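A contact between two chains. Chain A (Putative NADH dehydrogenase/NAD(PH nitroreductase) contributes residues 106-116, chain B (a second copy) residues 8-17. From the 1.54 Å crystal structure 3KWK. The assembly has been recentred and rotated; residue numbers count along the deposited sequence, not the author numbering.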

ATOM      1  N   GLN A 106      -4.178  -0.376  -1.215  1.00  6.37           N
ATOM      2  CA  GLN A 106      -4.072  -1.365  -0.143  1.00  7.07           C
ATOM      3  C   GLN A 106      -5.017  -0.965   0.995  1.00  6.86           C
ATOM      4  O   GLN A 106      -5.688  -1.820   1.601  1.00  6.93           O
ATOM      5  CB  GLN A 106      -2.642  -1.481   0.411  1.00  9.48           C
ATOM      6  CG  GLN A 106      -2.468  -2.422   1.608  1.00  9.05           C
ATOM      7  CD  GLN A 106      -2.840  -3.849   1.342  1.00  7.89           C
ATOM      8  OE1 GLN A 106      -3.179  -4.217   0.196  1.00 10.41           O
ATOM      9  NE2 GLN A 106      -2.757  -4.693   2.381  1.00 10.97           N
ATOM     10  N   ASN A 107      -5.120   0.329   1.318  1.00  5.87           N
ATOM     11  CA  ASN A 107      -6.137   0.769   2.291  1.00  5.13           C
ATOM     12  C   ASN A 107      -7.560   0.389   1.875  1.00  6.33           C
ATOM     13  O   ASN A 107      -8.368   0.007   2.713  1.00  6.01           O
ATOM     14  CB  ASN A 107      -6.058   2.263   2.506  1.00  6.57           C
ATOM     15  CG  ASN A 107      -4.966   2.661   3.466  1.00  6.11           C
ATOM     16  OD1 ASN A 107      -4.271   1.812   4.059  1.00  7.35           O
ATOM     17  ND2 ASN A 107      -4.818   3.987   3.650  1.00  7.01           N
ATOM     18  N   ILE A 108      -7.866   0.526   0.596  1.00  7.32           N
ATOM     19  CA  ILE A 108      -9.198   0.160   0.098  1.00  6.67           C
ATOM     20  C   ILE A 108      -9.431  -1.323   0.292  1.00  5.77           C
ATOM     21  O   ILE A 108     -10.528  -1.762   0.734  1.00  5.53           O
ATOM     22  CB  ILE A 108      -9.378   0.557  -1.392  1.00  4.41           C
ATOM     23  CG1 ILE A 108      -9.427   2.114  -1.483  1.00  6.27           C
ATOM     24  CG2 ILE A 108     -10.645  -0.132  -2.023  1.00  4.47           C
ATOM     25  CD1 ILE A 108      -9.355   2.720  -2.856  1.00  9.30           C
ATOM     26  N   LEU A 109      -8.430  -2.131  -0.059  1.00  6.66           N
ATOM     27  CA  LEU A 109      -8.583  -3.602   0.126  1.00  5.68           C
ATOM     28  C   LEU A 109      -8.767  -3.986   1.593  1.00  6.23           C
ATOM     29  O   LEU A 109      -9.629  -4.809   1.924  1.00  7.18           O
ATOM     30  CB  LEU A 109      -7.356  -4.320  -0.429  1.00  8.79           C
ATOM     31  CG  LEU A 109      -7.055  -4.183  -1.934  1.00  6.39           C
ATOM     32  CD1 LEU A 109      -5.714  -4.947  -2.308  1.00  6.60           C
ATOM     33  CD2 LEU A 109      -8.234  -4.668  -2.800  1.00  6.91           C
ATOM     34  N   LEU A 110      -8.037  -3.321   2.476  1.00  5.66           N
ATOM     35  CA  LEU A 110      -8.125  -3.574   3.907  1.00  6.95           C
ATOM     36  C   LEU A 110      -9.495  -3.140   4.434  1.00  6.54           C
ATOM     37  O   LEU A 110     -10.164  -3.867   5.197  1.00  6.24           O
ATOM     38  CB  LEU A 110      -6.971  -2.924   4.652  1.00  6.12           C
ATOM     39  CG  LEU A 110      -5.612  -3.522   4.444  1.00  6.20           C
ATOM     40  CD1 LEU A 110      -4.547  -2.636   5.140  1.00  7.55           C
ATOM     41  CD2 LEU A 110      -5.570  -4.898   5.008  1.00  6.56           C
ATOM     42  N   ALA A 111      -9.965  -1.976   3.986  1.00  4.71           N
ATOM     43  CA  ALA A 111     -11.266  -1.472   4.358  1.00  4.98           C
ATOM     44  C   ALA A 111     -12.375  -2.441   3.952  1.00  5.89           C
ATOM     45  O   ALA A 111     -13.261  -2.773   4.757  1.00  6.94           O
ATOM     46  CB  ALA A 111     -11.489  -0.039   3.709  1.00  6.83           C
ATOM     47  N   ALA A 112     -12.322  -2.907   2.706  1.00  6.07           N
ATOM     48  CA  ALA A 112     -13.275  -3.894   2.200  1.00  5.47           C
ATOM     49  C   ALA A 112     -13.327  -5.134   3.113  1.00  6.71           C
ATOM     50  O   ALA A 112     -14.396  -5.531   3.570  1.00  6.42           O
ATOM     51  CB  ALA A 112     -12.942  -4.261   0.736  1.00  7.36           C
ATOM     52  N   GLU A 113     -12.161  -5.695   3.394  1.00  5.65           N
ATOM     53  CA  GLU A 113     -12.080  -6.871   4.236  1.00  6.06           C
ATOM     54  C   GLU A 113     -12.726  -6.635   5.608  1.00  6.90           C
ATOM     55  O   GLU A 113     -13.450  -7.499   6.143  1.00  8.12           O
ATOM     56  CB  GLU A 113     -10.647  -7.301   4.404  1.00  6.94           C
ATOM     57  CG  GLU A 113     -10.435  -8.569   5.261  1.00  8.22           C
ATOM     58  CD  GLU A 113     -10.921  -9.843   4.592  1.00 14.28           C
ATOM     59  OE1 GLU A 113     -10.595 -10.034   3.432  1.00 14.66           O
ATOM     60  OE2 GLU A 113     -11.606 -10.609   5.256  1.00 25.86           O
ATOM     61  N   SER A 114     -12.465  -5.465   6.180  1.00  6.76           N
ATOM     62  CA  SER A 114     -12.933  -5.155   7.545  1.00  6.60           C
ATOM     63  C   SER A 114     -14.449  -5.013   7.689  1.00  6.39           C
ATOM     64  O   SER A 114     -14.964  -5.070   8.770  1.00  8.01           O
ATOM     65  CB  SER A 114     -12.294  -3.841   8.074  1.00  7.40           C
ATOM     66  OG  SER A 114     -12.848  -2.667   7.465  1.00  7.02           O
HETATM   67  N   MSE A 115     -15.136  -4.816   6.561  1.00  5.89           N
HETATM   68  CA  MSE A 115     -16.584  -4.603   6.499  1.00  5.19           C
HETATM   69  C   MSE A 115     -17.289  -5.788   5.820  1.00  7.84           C
HETATM   70  O   MSE A 115     -18.407  -5.685   5.352  1.00  8.43           O
HETATM   71  CB  MSE A 115     -16.897  -3.292   5.764  1.00  6.40           C
HETATM   72  CG  MSE A 115     -16.350  -2.063   6.558  1.00  8.88           C
HETATM   73 SE   MSE A 115     -16.847  -0.402   5.776  0.75  9.20          SE
HETATM   74  CE  MSE A 115     -15.601  -0.376   4.358  1.00 10.13           C
ATOM     75  N   GLY A 116     -16.629  -6.944   5.833  1.00  7.92           N
ATOM     76  CA  GLY A 116     -17.250  -8.155   5.360  1.00  8.48           C
ATOM     77  C   GLY A 116     -17.372  -8.272   3.850  1.00  8.31           C
ATOM     78  O   GLY A 116     -18.093  -9.131   3.349  1.00  9.33           O
TER
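Chain B (8-17) TGNAALDNIF

Chain B approaches with Thr B8, then an extended stretch at Gly B9 and Asn B10, followed by a helix that begins at Ala B11 and runs on beyond Phe B17. This helix packs nearly antiparallel to the chain A helix, which enters from before Gln A106: their N-to-C directions differ by 157°, and the axes come within 9.3 Å. The register follows from this direction. Ile B16 lies by Asn A107, Leu B13 by Ala A111 (CA to CA, 6.2 Å), Ala B12 by Ser A114, and Thr B8 by Met A115, a selenomethionine.

Apolar packing runs along much of the contact. The small side chain of Ala A111 leaves space for a leucine, and its CB meets CD2 of Leu B13 at 3.7 Å. The long, flexible Met A115 reaches the same leucine, its SE lying 4.0 Å from Leu B13 CD1. Ile B16, which buries more area here than any other residue, points toward chain A in the m, t rotamer; its branched side chain reaches two residues, with CD1 4.1 Å from Leu A110 CB and CG2 3.6 Å from Asn A107 ND2. Close packing also involves polar residues: the amide of Asn A107 can serve a water while packing on Ile B16, and where Ala B12 faces Ser A114, two short side chains allow close approach, CB to CB at 3.8 Å.

The polar contact gathers around Asn B10, the N-cap of the chain B helix. Asn B10 OD1 accepts from Leu B13 N at 2.9 Å, satisfying an amide that the first turn leaves without a backbone partner. Asn B10 ND2 turns to chain A, donating to Ser A114 OG at 3.0 Å. Ser A114 OG in turn donates to Ala A111 O at 2.7 Å, so the serine links the cap of one helix to the backbone of the other.

A water lies 2.8 Å from Ile B16 O and accepts from Asn A107 ND2 at 3.2 Å.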

ATOM      1  N   THR B   8     -21.001   2.114  10.445  1.00 47.37           N
ATOM      2  CA  THR B   8     -20.367   0.784  10.195  1.00 47.10           C
ATOM      3  C   THR B   8     -18.813   0.832  10.267  1.00 44.94           C
ATOM      4  O   THR B   8     -18.106  -0.008   9.652  1.00 45.58           O
ATOM      5  CB  THR B   8     -20.879   0.139   8.842  1.00 49.10           C
ATOM      6  OG1 THR B   8     -20.533  -1.256   8.803  1.00 56.52           O
ATOM      7  CG2 THR B   8     -20.302   0.831   7.607  1.00 42.74           C
ATOM      8  N   GLY B   9     -18.283   1.793  11.032  1.00 38.39           N
ATOM      9  CA  GLY B   9     -16.845   1.818  11.371  1.00 35.48           C
ATOM     10  C   GLY B   9     -16.366   0.612  12.211  1.00 33.01           C
ATOM     11  O   GLY B   9     -17.205  -0.166  12.722  1.00 32.42           O
ATOM     12  N   ASN B  10     -15.031   0.444  12.330  1.00 26.32           N
ATOM     13  CA  ASN B  10     -14.396  -0.650  13.090  1.00 19.88           C
ATOM     14  C   ASN B  10     -12.901  -0.340  13.417  1.00 16.17           C
ATOM     15  O   ASN B  10     -12.400   0.684  13.004  1.00 12.33           O
ATOM     16  CB  ASN B  10     -14.531  -1.903  12.242  1.00 25.34           C
ATOM     17  CG  ASN B  10     -13.840  -1.759  10.898  1.00 14.85           C
ATOM     18  OD1 ASN B  10     -12.651  -1.543  10.898  1.00  8.23           O
ATOM     19  ND2 ASN B  10     -14.576  -1.875   9.769  1.00  7.78           N
ATOM     20  N   ALA B  11     -12.217  -1.173  14.175  1.00 12.84           N
ATOM     21  CA  ALA B  11     -10.839  -0.857  14.613  1.00 15.41           C
ATOM     22  C   ALA B  11      -9.849  -0.824  13.456  1.00 10.63           C
ATOM     23  O   ALA B  11      -8.863  -0.066  13.492  1.00  9.62           O
ATOM     24  CB  ALA B  11     -10.344  -1.855  15.731  1.00 17.86           C
ATOM     25  N   ALA B  12     -10.047  -1.642  12.425  1.00 12.22           N
ATOM     26  CA  ALA B  12      -9.153  -1.597  11.263  1.00 10.70           C
ATOM     27  C   ALA B  12      -9.224  -0.225  10.561  1.00  8.88           C
ATOM     28  O   ALA B  12      -8.204   0.387  10.185  1.00  9.04           O
ATOM     29  CB  ALA B  12      -9.446  -2.740  10.260  1.00 13.95           C
ATOM     30  N   LEU B  13     -10.445   0.243  10.314  1.00  7.26           N
ATOM     31  CA  LEU B  13     -10.634   1.561   9.726  1.00  6.27           C
ATOM     32  C   LEU B  13     -10.085   2.632  10.638  1.00  7.12           C
ATOM     33  O   LEU B  13      -9.394   3.493  10.149  1.00  9.29           O
ATOM     34  CB  LEU B  13     -12.118   1.835   9.453  1.00  8.07           C
ATOM     35  CG  LEU B  13     -12.748   1.086   8.293  1.00 10.57           C
ATOM     36  CD1 LEU B  13     -14.287   1.387   8.328  1.00 10.82           C
ATOM     37  CD2 LEU B  13     -12.105   1.495   6.978  1.00 11.15           C
ATOM     38  N   ASP B  14     -10.305   2.542  11.960  1.00  6.61           N
ATOM     39  CA  ASP B  14      -9.746   3.548  12.872  1.00  9.37           C
ATOM     40  C   ASP B  14      -8.253   3.652  12.719  1.00  9.21           C
ATOM     41  O   ASP B  14      -7.681   4.748  12.709  1.00  9.49           O
ATOM     42  CB  ASP B  14     -10.095   3.214  14.314  1.00 10.07           C
ATOM     43  CG  ASP B  14     -11.594   3.447  14.644  1.00 12.86           C
ATOM     44  OD1 ASP B  14     -12.300   4.119  13.871  1.00 15.98           O
ATOM     45  OD2 ASP B  14     -12.027   2.896  15.663  1.00 19.98           O
ATOM     46  N   ASN B  15      -7.589   2.509  12.605  1.00  7.61           N
ATOM     47  CA  ASN B  15      -6.106   2.482  12.491  1.00  8.42           C
ATOM     48  C   ASN B  15      -5.654   3.117  11.166  1.00  7.46           C
ATOM     49  O   ASN B  15      -4.687   3.854  11.105  1.00  7.75           O
ATOM     50  CB  ASN B  15      -5.627   1.035  12.646  1.00  8.93           C
ATOM     51  CG  ASN B  15      -4.132   0.849  12.377  1.00 11.45           C
ATOM     52  OD1 ASN B  15      -3.773   0.293  11.358  1.00 16.27           O
ATOM     53  ND2 ASN B  15      -3.319   1.316  13.285  1.00 17.36           N
ATOM     54  N   ILE B  16      -6.367   2.807  10.082  1.00  7.72           N
ATOM     55  CA  ILE B  16      -6.084   3.423   8.805  1.00  7.78           C
ATOM     56  C   ILE B  16      -6.218   4.965   8.894  1.00  6.80           C
ATOM     57  O   ILE B  16      -5.402   5.723   8.342  1.00  7.06           O
ATOM     58  CB  ILE B  16      -7.023   2.863   7.707  1.00  7.38           C
ATOM     59  CG1 ILE B  16      -6.594   1.440   7.314  1.00  8.03           C
ATOM     60  CG2 ILE B  16      -7.066   3.793   6.465  1.00  8.79           C
ATOM     61  CD1 ILE B  16      -7.668   0.591   6.550  1.00  8.39           C
ATOM     62  N   PHE B  17      -7.262   5.420   9.579  1.00  7.21           N
ATOM     63  CA  PHE B  17      -7.499   6.866   9.720  1.00  7.49           C
ATOM     64  C   PHE B  17      -6.515   7.554  10.680  1.00  8.19           C
ATOM     65  O   PHE B  17      -6.210   8.736  10.499  1.00 11.28           O
ATOM     66  CB  PHE B  17      -8.934   7.144  10.172  1.00  7.31           C
ATOM     67  CG  PHE B  17     -10.008   6.615   9.232  1.00  8.20           C
ATOM     68  CD1 PHE B  17      -9.815   6.491   7.873  1.00 13.16           C
ATOM     69  CD2 PHE B  17     -11.231   6.228   9.750  1.00 10.09           C
ATOM     70  CE1 PHE B  17     -10.855   5.983   7.049  1.00 13.90           C
ATOM     71  CE2 PHE B  17     -12.248   5.749   8.942  1.00  9.94           C
ATOM     72  CZ  PHE B  17     -12.030   5.610   7.574  1.00 14.23           C
TER
HETATM   73  O   HOH W   1      -3.518   5.363   6.288  1.00  6.95           O